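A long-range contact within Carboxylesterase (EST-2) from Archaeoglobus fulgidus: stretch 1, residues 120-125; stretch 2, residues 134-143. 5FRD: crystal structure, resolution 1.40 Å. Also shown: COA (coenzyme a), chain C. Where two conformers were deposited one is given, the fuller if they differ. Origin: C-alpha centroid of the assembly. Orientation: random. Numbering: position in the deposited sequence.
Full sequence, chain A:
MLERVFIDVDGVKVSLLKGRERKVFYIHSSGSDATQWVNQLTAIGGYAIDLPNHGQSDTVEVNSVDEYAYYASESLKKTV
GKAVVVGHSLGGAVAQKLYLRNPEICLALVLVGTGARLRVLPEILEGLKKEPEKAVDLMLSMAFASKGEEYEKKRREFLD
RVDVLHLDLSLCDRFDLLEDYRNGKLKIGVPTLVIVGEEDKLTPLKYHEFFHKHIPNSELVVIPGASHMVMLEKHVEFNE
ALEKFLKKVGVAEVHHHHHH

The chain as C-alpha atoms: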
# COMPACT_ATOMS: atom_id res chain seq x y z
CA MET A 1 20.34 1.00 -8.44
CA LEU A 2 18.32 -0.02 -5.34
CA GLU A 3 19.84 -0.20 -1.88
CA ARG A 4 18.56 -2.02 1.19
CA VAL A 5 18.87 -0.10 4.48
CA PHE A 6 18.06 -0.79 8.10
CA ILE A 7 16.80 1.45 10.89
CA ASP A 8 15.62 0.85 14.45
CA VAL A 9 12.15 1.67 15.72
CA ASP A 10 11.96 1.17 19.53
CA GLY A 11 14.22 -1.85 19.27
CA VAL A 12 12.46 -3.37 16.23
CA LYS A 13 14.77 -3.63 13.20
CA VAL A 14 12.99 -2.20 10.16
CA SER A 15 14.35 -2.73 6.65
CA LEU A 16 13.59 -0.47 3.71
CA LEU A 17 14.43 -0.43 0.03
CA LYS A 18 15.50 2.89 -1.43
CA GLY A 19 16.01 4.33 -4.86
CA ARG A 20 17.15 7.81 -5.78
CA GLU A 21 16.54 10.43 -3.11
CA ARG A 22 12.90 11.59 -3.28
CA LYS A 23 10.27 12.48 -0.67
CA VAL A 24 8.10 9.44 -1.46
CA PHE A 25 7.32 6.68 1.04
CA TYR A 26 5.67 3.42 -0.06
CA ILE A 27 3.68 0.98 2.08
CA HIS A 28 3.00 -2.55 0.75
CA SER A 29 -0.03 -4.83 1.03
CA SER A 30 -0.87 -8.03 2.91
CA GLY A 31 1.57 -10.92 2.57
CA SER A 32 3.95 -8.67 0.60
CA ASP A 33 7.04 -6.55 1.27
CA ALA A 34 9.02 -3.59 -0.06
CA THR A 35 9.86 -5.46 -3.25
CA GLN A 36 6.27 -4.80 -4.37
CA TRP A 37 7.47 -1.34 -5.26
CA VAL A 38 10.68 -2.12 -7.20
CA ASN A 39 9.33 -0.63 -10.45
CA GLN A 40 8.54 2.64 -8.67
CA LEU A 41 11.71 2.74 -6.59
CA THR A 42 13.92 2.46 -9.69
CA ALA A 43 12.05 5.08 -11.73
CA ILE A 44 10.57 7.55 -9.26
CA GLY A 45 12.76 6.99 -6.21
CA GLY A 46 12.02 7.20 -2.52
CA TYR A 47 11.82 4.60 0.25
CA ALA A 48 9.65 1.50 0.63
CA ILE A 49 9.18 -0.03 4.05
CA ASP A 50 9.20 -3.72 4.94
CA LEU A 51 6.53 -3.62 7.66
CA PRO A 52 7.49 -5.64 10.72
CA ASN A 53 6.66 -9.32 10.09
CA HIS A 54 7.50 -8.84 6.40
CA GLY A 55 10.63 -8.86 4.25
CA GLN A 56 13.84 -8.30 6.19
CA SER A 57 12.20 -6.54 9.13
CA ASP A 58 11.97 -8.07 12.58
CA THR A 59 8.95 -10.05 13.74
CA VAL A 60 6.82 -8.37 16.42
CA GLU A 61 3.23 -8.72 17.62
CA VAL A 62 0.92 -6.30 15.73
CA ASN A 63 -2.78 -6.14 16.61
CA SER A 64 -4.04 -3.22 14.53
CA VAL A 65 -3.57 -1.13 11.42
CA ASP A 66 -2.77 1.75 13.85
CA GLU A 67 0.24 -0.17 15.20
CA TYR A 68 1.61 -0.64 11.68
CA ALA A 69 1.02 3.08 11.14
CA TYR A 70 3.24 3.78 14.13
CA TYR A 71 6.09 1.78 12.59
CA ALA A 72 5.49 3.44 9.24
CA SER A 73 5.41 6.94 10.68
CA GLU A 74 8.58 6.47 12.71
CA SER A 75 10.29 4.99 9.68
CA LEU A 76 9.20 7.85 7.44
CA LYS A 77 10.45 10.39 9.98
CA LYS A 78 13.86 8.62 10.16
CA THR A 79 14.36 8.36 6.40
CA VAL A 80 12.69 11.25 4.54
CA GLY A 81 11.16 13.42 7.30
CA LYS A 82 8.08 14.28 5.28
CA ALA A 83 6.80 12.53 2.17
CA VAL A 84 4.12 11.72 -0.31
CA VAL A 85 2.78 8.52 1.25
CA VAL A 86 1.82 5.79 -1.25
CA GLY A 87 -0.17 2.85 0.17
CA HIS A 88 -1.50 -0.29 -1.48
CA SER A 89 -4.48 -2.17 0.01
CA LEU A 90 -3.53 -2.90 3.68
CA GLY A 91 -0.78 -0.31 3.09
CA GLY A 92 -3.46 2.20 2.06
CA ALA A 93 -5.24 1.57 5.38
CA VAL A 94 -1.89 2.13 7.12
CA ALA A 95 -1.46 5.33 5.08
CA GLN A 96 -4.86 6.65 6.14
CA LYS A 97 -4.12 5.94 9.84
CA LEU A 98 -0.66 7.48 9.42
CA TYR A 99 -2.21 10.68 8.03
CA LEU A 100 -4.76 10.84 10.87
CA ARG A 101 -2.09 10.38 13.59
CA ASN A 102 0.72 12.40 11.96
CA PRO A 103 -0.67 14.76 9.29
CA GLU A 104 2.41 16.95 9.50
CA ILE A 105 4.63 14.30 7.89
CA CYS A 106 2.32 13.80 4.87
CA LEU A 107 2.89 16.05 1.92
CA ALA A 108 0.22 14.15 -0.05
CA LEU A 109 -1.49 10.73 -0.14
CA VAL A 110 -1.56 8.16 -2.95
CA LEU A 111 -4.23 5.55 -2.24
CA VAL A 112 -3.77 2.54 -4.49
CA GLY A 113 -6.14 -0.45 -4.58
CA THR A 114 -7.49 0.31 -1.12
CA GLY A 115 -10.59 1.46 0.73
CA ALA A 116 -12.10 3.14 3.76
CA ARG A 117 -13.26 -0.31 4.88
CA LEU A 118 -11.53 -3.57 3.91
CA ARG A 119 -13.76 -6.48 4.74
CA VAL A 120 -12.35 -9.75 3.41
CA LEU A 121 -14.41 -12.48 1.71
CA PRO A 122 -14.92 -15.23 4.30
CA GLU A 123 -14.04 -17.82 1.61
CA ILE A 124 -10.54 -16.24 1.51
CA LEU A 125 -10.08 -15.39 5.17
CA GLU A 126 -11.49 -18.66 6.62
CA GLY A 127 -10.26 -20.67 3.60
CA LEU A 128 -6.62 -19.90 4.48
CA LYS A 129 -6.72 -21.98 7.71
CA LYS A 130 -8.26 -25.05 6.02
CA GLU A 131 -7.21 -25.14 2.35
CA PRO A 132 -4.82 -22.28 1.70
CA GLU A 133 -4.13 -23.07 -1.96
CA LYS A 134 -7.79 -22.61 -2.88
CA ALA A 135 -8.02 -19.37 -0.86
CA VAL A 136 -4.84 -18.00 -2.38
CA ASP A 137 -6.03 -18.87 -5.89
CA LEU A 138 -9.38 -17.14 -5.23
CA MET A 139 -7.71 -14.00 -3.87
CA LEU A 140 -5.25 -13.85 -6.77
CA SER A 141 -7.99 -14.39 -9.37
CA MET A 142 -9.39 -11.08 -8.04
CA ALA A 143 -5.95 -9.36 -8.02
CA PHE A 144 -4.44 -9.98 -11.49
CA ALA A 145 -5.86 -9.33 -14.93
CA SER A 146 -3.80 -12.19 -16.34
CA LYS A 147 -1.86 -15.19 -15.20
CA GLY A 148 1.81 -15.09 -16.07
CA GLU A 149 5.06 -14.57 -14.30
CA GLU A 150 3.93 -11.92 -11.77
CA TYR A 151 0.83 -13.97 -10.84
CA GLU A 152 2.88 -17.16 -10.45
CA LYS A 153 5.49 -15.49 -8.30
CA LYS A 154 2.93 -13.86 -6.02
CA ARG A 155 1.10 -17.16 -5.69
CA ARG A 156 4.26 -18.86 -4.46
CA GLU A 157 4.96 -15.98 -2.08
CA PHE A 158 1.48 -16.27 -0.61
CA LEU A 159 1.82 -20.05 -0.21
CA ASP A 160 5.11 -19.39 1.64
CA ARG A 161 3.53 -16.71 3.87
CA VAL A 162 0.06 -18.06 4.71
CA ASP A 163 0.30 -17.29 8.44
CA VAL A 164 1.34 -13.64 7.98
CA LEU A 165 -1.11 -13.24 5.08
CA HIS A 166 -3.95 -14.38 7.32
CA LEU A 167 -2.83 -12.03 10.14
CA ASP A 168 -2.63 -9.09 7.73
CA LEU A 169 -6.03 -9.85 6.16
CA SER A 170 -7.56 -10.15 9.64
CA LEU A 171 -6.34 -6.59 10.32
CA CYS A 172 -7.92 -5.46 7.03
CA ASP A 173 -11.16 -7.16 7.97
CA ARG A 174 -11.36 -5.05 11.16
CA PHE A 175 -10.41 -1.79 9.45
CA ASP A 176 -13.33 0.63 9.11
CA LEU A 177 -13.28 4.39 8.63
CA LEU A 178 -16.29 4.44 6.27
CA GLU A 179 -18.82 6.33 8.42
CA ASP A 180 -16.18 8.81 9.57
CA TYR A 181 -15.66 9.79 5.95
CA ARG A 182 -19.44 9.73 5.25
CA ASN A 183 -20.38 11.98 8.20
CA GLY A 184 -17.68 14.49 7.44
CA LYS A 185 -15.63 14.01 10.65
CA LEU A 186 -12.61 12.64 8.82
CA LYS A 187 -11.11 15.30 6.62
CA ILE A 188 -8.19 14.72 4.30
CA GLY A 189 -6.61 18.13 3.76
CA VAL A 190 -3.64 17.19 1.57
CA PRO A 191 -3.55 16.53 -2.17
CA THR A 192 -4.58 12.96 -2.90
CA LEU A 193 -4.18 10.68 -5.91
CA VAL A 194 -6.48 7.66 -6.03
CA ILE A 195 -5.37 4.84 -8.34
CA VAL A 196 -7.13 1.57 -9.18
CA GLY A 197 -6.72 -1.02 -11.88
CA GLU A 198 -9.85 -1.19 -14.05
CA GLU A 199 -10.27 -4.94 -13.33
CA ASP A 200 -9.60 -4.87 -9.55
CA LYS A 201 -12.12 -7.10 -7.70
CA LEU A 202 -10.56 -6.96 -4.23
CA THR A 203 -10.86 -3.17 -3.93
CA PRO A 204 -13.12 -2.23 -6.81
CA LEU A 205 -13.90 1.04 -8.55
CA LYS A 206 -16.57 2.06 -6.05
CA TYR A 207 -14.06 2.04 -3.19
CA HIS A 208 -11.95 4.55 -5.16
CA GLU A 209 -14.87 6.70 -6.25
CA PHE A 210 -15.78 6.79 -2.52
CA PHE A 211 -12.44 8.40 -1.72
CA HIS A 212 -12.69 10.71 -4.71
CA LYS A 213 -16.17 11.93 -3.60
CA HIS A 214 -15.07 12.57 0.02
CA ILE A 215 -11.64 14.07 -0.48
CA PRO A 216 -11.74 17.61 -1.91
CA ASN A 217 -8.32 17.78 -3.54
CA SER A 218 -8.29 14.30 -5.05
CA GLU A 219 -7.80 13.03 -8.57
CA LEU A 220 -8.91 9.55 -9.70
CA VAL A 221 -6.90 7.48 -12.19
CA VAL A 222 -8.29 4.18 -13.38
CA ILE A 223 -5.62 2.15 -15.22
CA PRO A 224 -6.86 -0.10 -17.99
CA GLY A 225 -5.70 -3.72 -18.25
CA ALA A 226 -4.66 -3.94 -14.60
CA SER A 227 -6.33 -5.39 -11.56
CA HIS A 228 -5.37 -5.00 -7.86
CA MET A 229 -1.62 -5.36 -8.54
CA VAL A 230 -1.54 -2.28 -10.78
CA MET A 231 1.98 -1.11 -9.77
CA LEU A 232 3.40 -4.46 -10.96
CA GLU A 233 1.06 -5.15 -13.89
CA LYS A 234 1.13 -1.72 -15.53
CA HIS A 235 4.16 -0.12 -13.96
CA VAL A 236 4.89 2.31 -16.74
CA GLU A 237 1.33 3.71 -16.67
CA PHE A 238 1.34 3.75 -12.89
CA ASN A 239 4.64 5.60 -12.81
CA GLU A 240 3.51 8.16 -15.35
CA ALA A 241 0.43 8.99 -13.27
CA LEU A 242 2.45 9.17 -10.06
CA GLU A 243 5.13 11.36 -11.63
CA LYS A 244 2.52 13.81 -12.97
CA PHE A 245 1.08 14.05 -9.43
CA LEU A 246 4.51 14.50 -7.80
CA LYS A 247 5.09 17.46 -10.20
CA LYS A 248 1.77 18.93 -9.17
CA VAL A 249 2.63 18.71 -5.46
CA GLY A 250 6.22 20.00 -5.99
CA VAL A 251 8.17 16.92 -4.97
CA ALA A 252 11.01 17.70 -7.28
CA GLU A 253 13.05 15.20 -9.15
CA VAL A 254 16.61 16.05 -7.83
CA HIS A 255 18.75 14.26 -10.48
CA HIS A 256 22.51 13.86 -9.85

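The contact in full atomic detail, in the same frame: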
# COMPACT_ATOMS: atom_id res chain seq x y z
N VAL A 120 -12.90 -8.68 4.22
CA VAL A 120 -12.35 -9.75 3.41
C VAL A 120 -13.38 -10.89 3.24
O VAL A 120 -13.99 -11.34 4.21
CB VAL A 120 -11.06 -10.29 4.04
CG1 VAL A 120 -10.47 -11.40 3.18
CG2 VAL A 120 -10.06 -9.16 4.26
N LEU A 121 -13.52 -11.35 2.01
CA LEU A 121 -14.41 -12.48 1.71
C LEU A 121 -14.13 -13.61 2.66
O LEU A 121 -12.99 -14.06 2.75
CB LEU A 121 -14.16 -13.01 0.32
CG LEU A 121 -14.75 -12.30 -0.88
CD1 LEU A 121 -14.14 -12.87 -2.15
CD2 LEU A 121 -16.27 -12.40 -0.88
N PRO A 122 -15.15 -14.09 3.42
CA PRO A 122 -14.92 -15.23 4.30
C PRO A 122 -14.32 -16.47 3.63
O PRO A 122 -13.46 -17.14 4.21
CB PRO A 122 -16.31 -15.51 4.86
CG PRO A 122 -16.91 -14.16 4.94
CD PRO A 122 -16.47 -13.47 3.67
N GLU A 123 -14.65 -16.71 2.38
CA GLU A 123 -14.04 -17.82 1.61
C GLU A 123 -12.51 -17.68 1.46
O GLU A 123 -11.78 -18.68 1.32
CB GLU A 123 -14.71 -17.89 0.24
CG GLU A 123 -14.37 -19.11 -0.58
CD GLU A 123 -15.26 -19.29 -1.81
OE1 GLU A 123 -16.07 -18.39 -2.12
OE2 GLU A 123 -15.15 -20.35 -2.49
N ILE A 124 -11.99 -16.46 1.48
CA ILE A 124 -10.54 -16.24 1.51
C ILE A 124 -10.09 -16.36 2.95
O ILE A 124 -9.21 -17.15 3.25
CB ILE A 124 -10.14 -14.85 0.92
CG1 ILE A 124 -10.50 -14.73 -0.58
CG2 ILE A 124 -8.63 -14.59 1.11
CD1 ILE A 124 -10.37 -13.35 -1.21
N LEU A 125 -10.64 -15.56 3.85
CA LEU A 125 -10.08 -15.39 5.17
C LEU A 125 -10.16 -16.70 5.98
O LEU A 125 -9.17 -17.09 6.57
CB LEU A 125 -10.74 -14.17 5.86
CG LEU A 125 -10.21 -13.72 7.20
CD1 LEU A 125 -8.75 -13.31 7.13
CD2 LEU A 125 -11.05 -12.57 7.73
N LYS A 134 -6.54 -23.05 -2.26
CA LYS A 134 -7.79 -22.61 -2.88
C LYS A 134 -8.08 -21.14 -2.55
O LYS A 134 -8.55 -20.39 -3.42
CB LYS A 134 -8.93 -23.51 -2.40
CG LYS A 134 -10.28 -23.33 -3.07
CD LYS A 134 -11.31 -24.28 -2.47
CE LYS A 134 -12.61 -24.30 -3.26
NZ LYS A 134 -13.60 -25.25 -2.66
N ALA A 135 -7.78 -20.75 -1.31
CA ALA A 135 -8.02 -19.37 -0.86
C ALA A 135 -7.09 -18.41 -1.58
O ALA A 135 -7.51 -17.33 -1.99
CB ALA A 135 -7.88 -19.28 0.63
N VAL A 136 -5.82 -18.82 -1.69
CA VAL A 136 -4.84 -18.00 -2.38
C VAL A 136 -5.23 -17.86 -3.84
O VAL A 136 -5.20 -16.76 -4.39
CB VAL A 136 -3.43 -18.58 -2.21
CG1 VAL A 136 -2.46 -17.94 -3.19
CG2 VAL A 136 -2.95 -18.40 -0.78
N ASP A 137 -5.61 -18.95 -4.51
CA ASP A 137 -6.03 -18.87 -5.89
C ASP A 137 -7.26 -17.96 -6.09
O ASP A 137 -7.32 -17.21 -7.04
CB ASP A 137 -6.34 -20.23 -6.48
CG ASP A 137 -5.10 -21.09 -6.67
OD1 ASP A 137 -3.96 -20.56 -6.72
OD2 ASP A 137 -5.30 -22.31 -6.82
N LEU A 138 -8.20 -18.02 -5.15
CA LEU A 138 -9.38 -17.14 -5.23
C LEU A 138 -8.99 -15.66 -5.09
O LEU A 138 -9.35 -14.83 -5.92
CB LEU A 138 -10.37 -17.53 -4.14
CG LEU A 138 -11.61 -16.64 -4.02
CD1 LEU A 138 -12.38 -16.57 -5.32
CD2 LEU A 138 -12.45 -17.13 -2.87
N MET A 139 -8.19 -15.37 -4.06
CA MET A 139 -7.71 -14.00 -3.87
C MET A 139 -6.96 -13.50 -5.10
O MET A 139 -7.16 -12.39 -5.59
CB MET A 139 -6.85 -13.92 -2.64
CG MET A 139 -6.41 -12.50 -2.34
SD MET A 139 -5.53 -12.46 -0.78
CE MET A 139 -4.97 -10.74 -0.82
N LEU A 140 -6.05 -14.31 -5.64
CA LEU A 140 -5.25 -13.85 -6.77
C LEU A 140 -6.02 -13.75 -8.08
O LEU A 140 -5.69 -12.90 -8.93
CB LEU A 140 -3.99 -14.70 -6.91
CG LEU A 140 -3.03 -14.47 -5.73
CD1 LEU A 140 -1.72 -15.19 -6.00
CD2 LEU A 140 -2.71 -13.02 -5.42
N SER A 141 -7.10 -14.54 -8.23
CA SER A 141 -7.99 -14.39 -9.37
C SER A 141 -8.67 -13.01 -9.39
O SER A 141 -9.08 -12.53 -10.44
CB SER A 141 -9.07 -15.49 -9.41
OG SER A 141 -10.08 -15.30 -8.43
N MET A 142 -8.78 -12.39 -8.22
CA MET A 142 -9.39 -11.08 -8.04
C MET A 142 -8.36 -9.94 -8.02
O MET A 142 -8.74 -8.77 -7.90
CB MET A 142 -10.15 -11.09 -6.72
CG MET A 142 -11.32 -12.09 -6.71
SD MET A 142 -12.07 -12.38 -5.11
CE MET A 142 -12.98 -10.86 -4.94
N ALA A 143 -7.08 -10.30 -8.15
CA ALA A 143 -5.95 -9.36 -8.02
C ALA A 143 -5.11 -9.15 -9.26
O ALA A 143 -4.36 -8.17 -9.33
CB ALA A 143 -5.03 -9.78 -6.90
N1A COA C . -15.88 1.98 0.08
C2A COA C . -17.15 2.28 -0.22
N3A COA C . -18.17 1.50 0.17
C4A COA C . -17.95 0.39 0.91
C5A COA C . -16.61 -0.01 1.27
C6A COA C . -15.55 0.88 0.83
N6A COA C . -14.26 0.58 1.12
N7A COA C . -16.66 -1.15 1.97
C8A COA C . -17.97 -1.45 2.07
N9A COA C . -18.72 -0.53 1.43
C1B COA C . -20.19 -0.58 1.31
C2B COA C . -20.54 -1.70 0.37
O2B COA C . -20.48 -1.24 -0.98
C3B COA C . -21.91 -2.10 0.88
O3B COA C . -22.89 -1.22 0.31
P3B COA C . -24.30 -1.76 -0.27
O7A COA C . -24.95 -2.32 0.97
O8A COA C . -23.90 -2.77 -1.33
O9A COA C . -24.93 -0.51 -0.84
C4B COA C . -21.83 -1.87 2.37
O4B COA C . -20.77 -0.91 2.55
C5B COA C . -21.54 -3.12 3.19
O5B COA C . -20.31 -3.71 2.72
P1A COA C . -19.32 -4.48 3.73
O1A COA C . -19.12 -3.72 4.97
O2A COA C . -18.08 -4.79 2.89
O3A COA C . -20.03 -5.85 4.18
P2A COA C . -20.73 -7.00 3.30
O4A COA C . -21.05 -8.03 4.35
O5A COA C . -21.76 -6.39 2.39
O6A COA C . -19.62 -7.57 2.28
CBP COA C . -17.68 -8.69 1.51
CCP COA C . -18.47 -8.27 2.74
CDP COA C . -16.40 -9.38 1.98
CEP COA C . -18.54 -9.67 0.69
CAP COA C . -17.33 -7.43 0.68
OAP COA C . -16.66 -6.45 1.52
C9P COA C . -16.47 -7.75 -0.52
O9P COA C . -16.93 -8.37 -1.46
N8P COA C . -15.21 -7.27 -0.51
C7P COA C . -14.31 -7.35 -1.66
C6P COA C . -13.43 -8.60 -1.68
C5P COA C . -12.32 -8.71 -0.66
O5P COA C . -12.18 -9.74 0.01
N4P COA C . -11.47 -7.68 -0.57
C3P COA C . -10.30 -7.70 0.28
C2P COA C . -10.03 -6.31 0.81
S1P COA C . -8.48 -6.34 1.73

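No hydrogen bond crosses between the two stretches, so the 348 Å² they bury, both sides summed, is a matter of packing, of side chain on side chain and of side chain on backbone. Ile124 is the principal bump, with 95 Å² covered by the other stretch. Its CA-to-CB bond points sideways, but with chi1 at -63° (m) and chi2 at 170° (t) the end of the chain comes nearer. Ile124 CD1 lies 3.8 Å from both Met139 CA and Met139 CB and 4.4 Å from Met142 SD, while Ile124 CG1 is 3.8 Å from Leu138 CD2. The hollow it enters is thus bounded by three residues of stretch 2.

The backbones come closest at Ala135, whose CA is 4.7 Å from Ile124 CA. Here the small methyl is the bump: Ala135 CB points toward stretch 1 and meets Ile124 O at 3.6 Å and Glu123 O at 4.0 Å, packing rather than bonding.

Leu138 (t, p) also points across, and its CD2 bridges Ile124 and the aliphatic part of Glu123, with Glu123 CG to Leu138 CD2 at 3.6 Å. Farther along, Leu121 CD1 touches Met142 CE at 3.6 Å. The same two residues border coenzyme A: Leu121 N donates a 2.9 Å hydrogen bond to COA O5P with an N-H...acceptor angle of 167°, and Met142 CE lies 4.0 Å from COA C6P.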